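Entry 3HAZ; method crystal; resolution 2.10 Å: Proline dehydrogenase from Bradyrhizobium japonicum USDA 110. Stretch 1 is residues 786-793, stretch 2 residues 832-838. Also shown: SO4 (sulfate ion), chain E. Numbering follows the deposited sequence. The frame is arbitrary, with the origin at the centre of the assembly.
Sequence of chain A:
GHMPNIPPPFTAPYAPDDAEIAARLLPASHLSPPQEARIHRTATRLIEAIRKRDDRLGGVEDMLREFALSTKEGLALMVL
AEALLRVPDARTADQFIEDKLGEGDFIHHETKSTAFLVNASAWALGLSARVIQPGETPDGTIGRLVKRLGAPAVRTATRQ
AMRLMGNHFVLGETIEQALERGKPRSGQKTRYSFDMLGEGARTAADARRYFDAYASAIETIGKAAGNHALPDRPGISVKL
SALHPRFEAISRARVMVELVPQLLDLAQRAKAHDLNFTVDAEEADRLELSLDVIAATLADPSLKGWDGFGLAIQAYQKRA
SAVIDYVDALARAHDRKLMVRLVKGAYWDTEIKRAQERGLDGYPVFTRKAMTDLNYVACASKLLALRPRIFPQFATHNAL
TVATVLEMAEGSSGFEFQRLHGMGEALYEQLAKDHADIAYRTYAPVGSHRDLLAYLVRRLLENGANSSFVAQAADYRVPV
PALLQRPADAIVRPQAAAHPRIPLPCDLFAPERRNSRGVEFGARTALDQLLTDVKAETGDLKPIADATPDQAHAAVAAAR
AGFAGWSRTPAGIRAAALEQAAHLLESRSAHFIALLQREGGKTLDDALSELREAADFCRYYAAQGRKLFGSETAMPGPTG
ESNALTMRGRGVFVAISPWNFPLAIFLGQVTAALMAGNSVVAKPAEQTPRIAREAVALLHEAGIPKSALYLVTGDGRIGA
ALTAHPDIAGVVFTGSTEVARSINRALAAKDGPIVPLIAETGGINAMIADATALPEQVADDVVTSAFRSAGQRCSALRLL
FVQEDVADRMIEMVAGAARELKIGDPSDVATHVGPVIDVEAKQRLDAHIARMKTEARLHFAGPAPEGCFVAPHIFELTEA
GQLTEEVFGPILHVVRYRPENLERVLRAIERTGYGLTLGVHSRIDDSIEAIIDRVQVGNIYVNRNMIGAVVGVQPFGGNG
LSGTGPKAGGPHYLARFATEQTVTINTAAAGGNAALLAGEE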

ATOM      1  N   ALA A 786      27.336  19.474 -37.969  1.00 22.75           N
ATOM      2  CA  ALA A 786      27.371  19.812 -39.394  1.00 21.63           C
ATOM      3  C   ALA A 786      28.298  18.932 -40.235  1.00 23.43           C
ATOM      4  O   ALA A 786      28.063  18.730 -41.440  1.00 21.77           O
ATOM      5  N   PHE A 787      29.350  18.411 -39.612  1.00 18.65           N
ATOM      6  CA  PHE A 787      30.419  17.757 -40.368  1.00 21.43           C
ATOM      7  C   PHE A 787      30.589  16.272 -40.062  1.00 18.92           C
ATOM      8  O   PHE A 787      31.156  15.538 -40.868  1.00 20.49           O
ATOM      9  N   ARG A 788      30.102  15.833 -38.902  1.00 26.94           N
ATOM     10  CA  ARG A 788      30.093  14.409 -38.560  1.00 24.37           C
ATOM     11  C   ARG A 788      29.378  13.614 -39.644  1.00 26.32           C
ATOM     12  O   ARG A 788      28.341  14.041 -40.152  1.00 28.95           O
ATOM     13  N   SER A 789      29.936  12.459 -39.995  1.00 24.61           N
ATOM     14  CA  SER A 789      29.389  11.627 -41.062  1.00 29.58           C
ATOM     15  C   SER A 789      29.330  12.398 -42.379  1.00 27.81           C
ATOM     16  O   SER A 789      28.435  12.174 -43.191  1.00 26.10           O
ATOM     17  N   ALA A 790      30.283  13.305 -42.579  1.00 28.58           N
ATOM     18  CA  ALA A 790      30.318  14.141 -43.780  1.00 28.84           C
ATOM     19  C   ALA A 790      28.994  14.869 -44.002  1.00 19.87           C
ATOM     20  O   ALA A 790      28.596  15.116 -45.137  1.00 24.94           O
ATOM     21  N   GLY A 791      28.319  15.211 -42.910  1.00 21.62           N
ATOM     22  CA  GLY A 791      27.054  15.915 -42.986  1.00 26.32           C
ATOM     23  C   GLY A 791      25.945  15.096 -43.627  1.00 27.44           C
ATOM     24  O   GLY A 791      24.954  15.651 -44.096  1.00 28.23           O
ATOM     25  N   GLN A 792      26.105  13.776 -43.647  1.00 27.90           N
ATOM     26  CA  GLN A 792      25.121  12.899 -44.287  1.00 22.84           C
ATOM     27  C   GLN A 792      24.123  12.342 -43.276  1.00 22.83           C
ATOM     28  O   GLN A 792      23.770  11.158 -43.305  1.00 33.69           O
ATOM     29  N   ARG A 793      23.687  13.204 -42.368  1.00 26.41           N
ATOM     30  CA  ARG A 793      22.604  12.874 -41.453  1.00 25.83           C
ATOM     31  C   ARG A 793      21.471  13.843 -41.716  1.00 23.04           C
ATOM     32  O   ARG A 793      21.697  15.007 -42.022  1.00 23.40           O
ATOM     33  N   HIS A 832      38.082  11.344 -39.235  1.00 25.92           N
ATOM     34  CA  HIS A 832      36.935  12.017 -38.645  1.00 25.51           C
ATOM     35  C   HIS A 832      35.821  12.121 -39.671  1.00 28.39           C
ATOM     36  O   HIS A 832      34.639  12.035 -39.336  1.00 25.14           O
ATOM     37  N   VAL A 833      36.210  12.320 -40.925  1.00 28.12           N
ATOM     38  CA  VAL A 833      35.251  12.513 -41.997  1.00 32.21           C
ATOM     39  C   VAL A 833      35.551  11.578 -43.153  1.00 29.51           C
ATOM     40  O   VAL A 833      36.588  11.698 -43.805  1.00 27.98           O
ATOM     41  N   GLY A 834      34.644  10.639 -43.397  1.00 29.59           N
ATOM     42  CA  GLY A 834      34.803   9.697 -44.488  1.00 23.41           C
ATOM     43  C   GLY A 834      34.251  10.256 -45.785  1.00 34.07           C
ATOM     44  O   GLY A 834      33.872  11.429 -45.850  1.00 31.58           O
ATOM     45  N   PRO A 835      34.195   9.416 -46.832  1.00 31.59           N
ATOM     46  CA  PRO A 835      33.745   9.894 -48.141  1.00 29.36           C
ATOM     47  C   PRO A 835      32.238  10.057 -48.175  1.00 30.84           C
ATOM     48  O   PRO A 835      31.541   9.452 -47.366  1.00 31.24           O
ATOM     49  N   VAL A 836      31.740  10.869 -49.098  1.00 31.70           N
ATOM     50  CA  VAL A 836      30.308  10.898 -49.346  1.00 34.63           C
ATOM     51  C   VAL A 836      29.924   9.642 -50.139  1.00 35.35           C
ATOM     52  O   VAL A 836      30.790   8.950 -50.675  1.00 34.98           O
ATOM     53  N   ILE A 837      28.631   9.345 -50.201  1.00 31.48           N
ATOM     54  CA  ILE A 837      28.167   8.031 -50.644  1.00 36.63           C
ATOM     55  C   ILE A 837      28.519   7.660 -52.098  1.00 35.01           C
ATOM     56  O   ILE A 837      28.932   6.534 -52.361  1.00 34.87           O
ATOM     57  N   ASP A 838      28.371   8.597 -53.031  1.00 28.55           N
ATOM     58  CA  ASP A 838      28.674   8.315 -54.435  1.00 36.96           C
ATOM     59  C   ASP A 838      29.066   9.549 -55.248  1.00 43.71           C
ATOM     60  O   ASP A 838      28.983  10.686 -54.774  1.00 40.84           O
TER

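Two segments with little regular secondary structure can still pack specifically, provided that a few side chains reach across and the backbone polar groups between them find partners. The contact between residues 786-793 and 832-838 of this proline dehydrogenase illustrates the principle on a small scale: it buries 285 Å² in all and holds a single direct hydrogen bond, yet two waters extend the polar network.

The first stretch enters as the end of a helix. Ala786 lies out of reach of its neighbour. Phe787, with chi1 in the m well, sets off sideways and its ring leads away from the second stretch, and the closest approach is made by its backbone: Phe787 O rests 3.9 Å from Val833 CG2. Arg788, the first residue to leave helical phi/psi, points away with chi1 t, and so does Ser789 with chi1 m. Their main chains are nevertheless important to the turn that follows. Gly791 N donates to Arg788 O at 3.0 Å, and Gln792 N donates to Ser789 O at 2.9 Å. Ser789 also joins the stretches through its amide, since Ser789 N donates to water 1 at 2.8 Å and that water donates to His832 O at 2.7 Å.

Ala790 is where the two stretches come closest in register, its CA 5.5 Å from the CA of Val833. Its methyl group points toward the second stretch and meets a mixed surface: Ala790 CB lies 3.9 Å from Val833 CG1, 4.2 Å from Val836 CG1 and 3.8 Å from Gly834 O. Val833 (chi1 t) and Val836 (chi1 m) both leave their backbone sideways, and each brings a CG1 methyl to this one small side chain. Gly791 continues the run of positive phi angles begun at Ser789; such a phi favours glycine, and an ideal CB here would come within 2.9 Å of Ala786 O.

Gln792 makes the direct polar link between the stretches. It points toward the second stretch, and its m, t rotamer extends the chain so that the terminal amide arrives beside the backbone of residues 835-837. Ile837 N donates to Gln792 OE1 at 3.0 Å, while the same oxygen sits 3.2 Å from Val836 CA. The amide nitrogen reaches the second stretch through solvent: Gln792 NE2 donates to water 2 at 3.0 Å, and water 2 donates to Pro835 O at 2.9 Å. One carboxamide thus serves a backbone NH directly and a backbone carbonyl through water. Ile837 itself, with chi1 t and chi2 p, starts sideways but its end leads away.

Arg793 closes the stretch without touching the other one. Its extended m, t, t side chain gives a weak hydrogen bond from Arg793 NE to Ser789 OG at 3.1 Å, linking Arg793 back to Ser789 within the stretch, and Arg793 NH1 donates to O3 of a sulfate at 2.8 Å. That ion, probably from the crystallisation liquor, lies at the guanidinium edge, near its plane.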

ATOM      1  CB  ALA A 786      27.732  21.284 -39.574  1.00 24.70           C
ATOM      2  CB  PHE A 787      31.753  18.495 -40.170  1.00 21.38           C
ATOM      3  CG  PHE A 787      31.684  19.958 -40.478  1.00 21.80           C
ATOM      4  CD1 PHE A 787      31.042  20.408 -41.623  1.00 22.21           C
ATOM      5  CD2 PHE A 787      32.268  20.892 -39.629  1.00 22.74           C
ATOM      6  CE1 PHE A 787      30.976  21.763 -41.916  1.00 23.18           C
ATOM      7  CE2 PHE A 787      32.206  22.248 -39.918  1.00 24.76           C
ATOM      8  CZ  PHE A 787      31.556  22.681 -41.070  1.00 20.86           C
ATOM      9  CB  ARG A 788      29.404  14.185 -37.212  1.00 31.83           C
ATOM     10  CG  ARG A 788      29.090  12.735 -36.879  1.00 37.26           C
ATOM     11  CD  ARG A 788      30.266  12.039 -36.225  1.00 46.72           C
ATOM     12  NE  ARG A 788      30.747  12.777 -35.060  1.00 56.75           N
ATOM     13  CZ  ARG A 788      30.459  12.466 -33.800  1.00 59.85           C
ATOM     14  NH1 ARG A 788      29.693  11.415 -33.531  1.00 62.78           N
ATOM     15  NH2 ARG A 788      30.946  13.201 -32.806  1.00 55.51           N
ATOM     16  CB  SER A 789      27.988  11.122 -40.697  1.00 33.50           C
ATOM     17  OG  SER A 789      27.986  10.500 -39.429  1.00 31.10           O
ATOM     18  CB  ALA A 790      30.693  13.311 -45.014  1.00 30.30           C
ATOM     19  CB  GLN A 792      25.810  11.772 -45.071  1.00 19.68           C
ATOM     20  CG  GLN A 792      26.725  12.273 -46.188  1.00 29.20           C
ATOM     21  CD  GLN A 792      27.351  11.144 -46.994  1.00 35.14           C
ATOM     22  OE1 GLN A 792      27.332  11.159 -48.226  1.00 31.49           O
ATOM     23  NE2 GLN A 792      27.897  10.152 -46.299  1.00 36.13           N
ATOM     24  CB  ARG A 793      23.049  13.018 -40.003  1.00 27.78           C
ATOM     25  CG  ARG A 793      24.191  12.121 -39.598  1.00 35.85           C
ATOM     26  CD  ARG A 793      24.610  12.426 -38.164  1.00 32.58           C
ATOM     27  NE  ARG A 793      25.669  11.538 -37.698  1.00 41.14           N
ATOM     28  CZ  ARG A 793      25.482  10.543 -36.837  1.00 32.54           C
ATOM     29  NH1 ARG A 793      24.276  10.314 -36.342  1.00 31.88           N
ATOM     30  NH2 ARG A 793      26.506   9.784 -36.464  1.00 29.98           N
ATOM     31  CB  HIS A 832      37.317  13.429 -38.177  1.00 23.25           C
ATOM     32  CG  HIS A 832      38.238  13.451 -36.996  1.00 25.30           C
ATOM     33  ND1 HIS A 832      39.497  14.014 -37.041  1.00 24.54           N
ATOM     34  CD2 HIS A 832      38.081  12.983 -35.734  1.00 22.84           C
ATOM     35  CE1 HIS A 832      40.076  13.887 -35.861  1.00 28.64           C
ATOM     36  NE2 HIS A 832      39.238  13.265 -35.049  1.00 29.23           N
ATOM     37  CB  VAL A 833      35.278  13.955 -42.518  1.00 32.25           C
ATOM     38  CG1 VAL A 833      34.275  14.118 -43.656  1.00 31.91           C
ATOM     39  CG2 VAL A 833      34.992  14.939 -41.386  1.00 29.41           C
ATOM     40  CB  PRO A 835      34.167   8.771 -49.090  1.00 40.27           C
ATOM     41  CG  PRO A 835      34.227   7.549 -48.243  1.00 40.35           C
ATOM     42  CD  PRO A 835      34.524   7.980 -46.830  1.00 32.95           C
ATOM     43  CB  VAL A 836      29.872  12.188 -50.054  1.00 34.81           C
ATOM     44  CG1 VAL A 836      30.161  13.384 -49.160  1.00 34.20           C
ATOM     45  CG2 VAL A 836      30.586  12.335 -51.385  1.00 38.35           C
ATOM     46  CB  ILE A 837      26.647   7.851 -50.383  1.00 40.47           C
ATOM     47  CG1 ILE A 837      26.222   6.394 -50.623  1.00 37.57           C
ATOM     48  CG2 ILE A 837      25.837   8.822 -51.232  1.00 39.17           C
ATOM     49  CD1 ILE A 837      26.996   5.379 -49.791  1.00 32.44           C
ATOM     50  CB  ASP A 838      27.503   7.590 -55.120  1.00 36.59           C
ATOM     51  CG  ASP A 838      26.212   8.392 -55.083  1.00 43.93           C
ATOM     52  OD1 ASP A 838      26.267   9.623 -54.875  1.00 42.91           O
ATOM     53  OD2 ASP A 838      25.135   7.785 -55.267  1.00 50.51           O
TER
HETATM   54  S   SO4 E1000      20.588  11.166 -36.289  1.00 50.09           S
HETATM   55  O1  SO4 E1000      19.800  11.839 -35.255  1.00 43.42           O
HETATM   56  O2  SO4 E1000      19.850  11.206 -37.551  1.00 57.34           O
HETATM   57  O3  SO4 E1000      21.875  11.829 -36.474  1.00 44.37           O
HETATM   58  O4  SO4 E1000      20.833   9.786 -35.877  1.00 61.35           O
HETATM   59  O   HOH W   1      32.103  11.054 -38.985  1.00 27.07           O
HETATM   60  O   HOH W   2      29.221   7.705 -47.542  1.00 42.97           O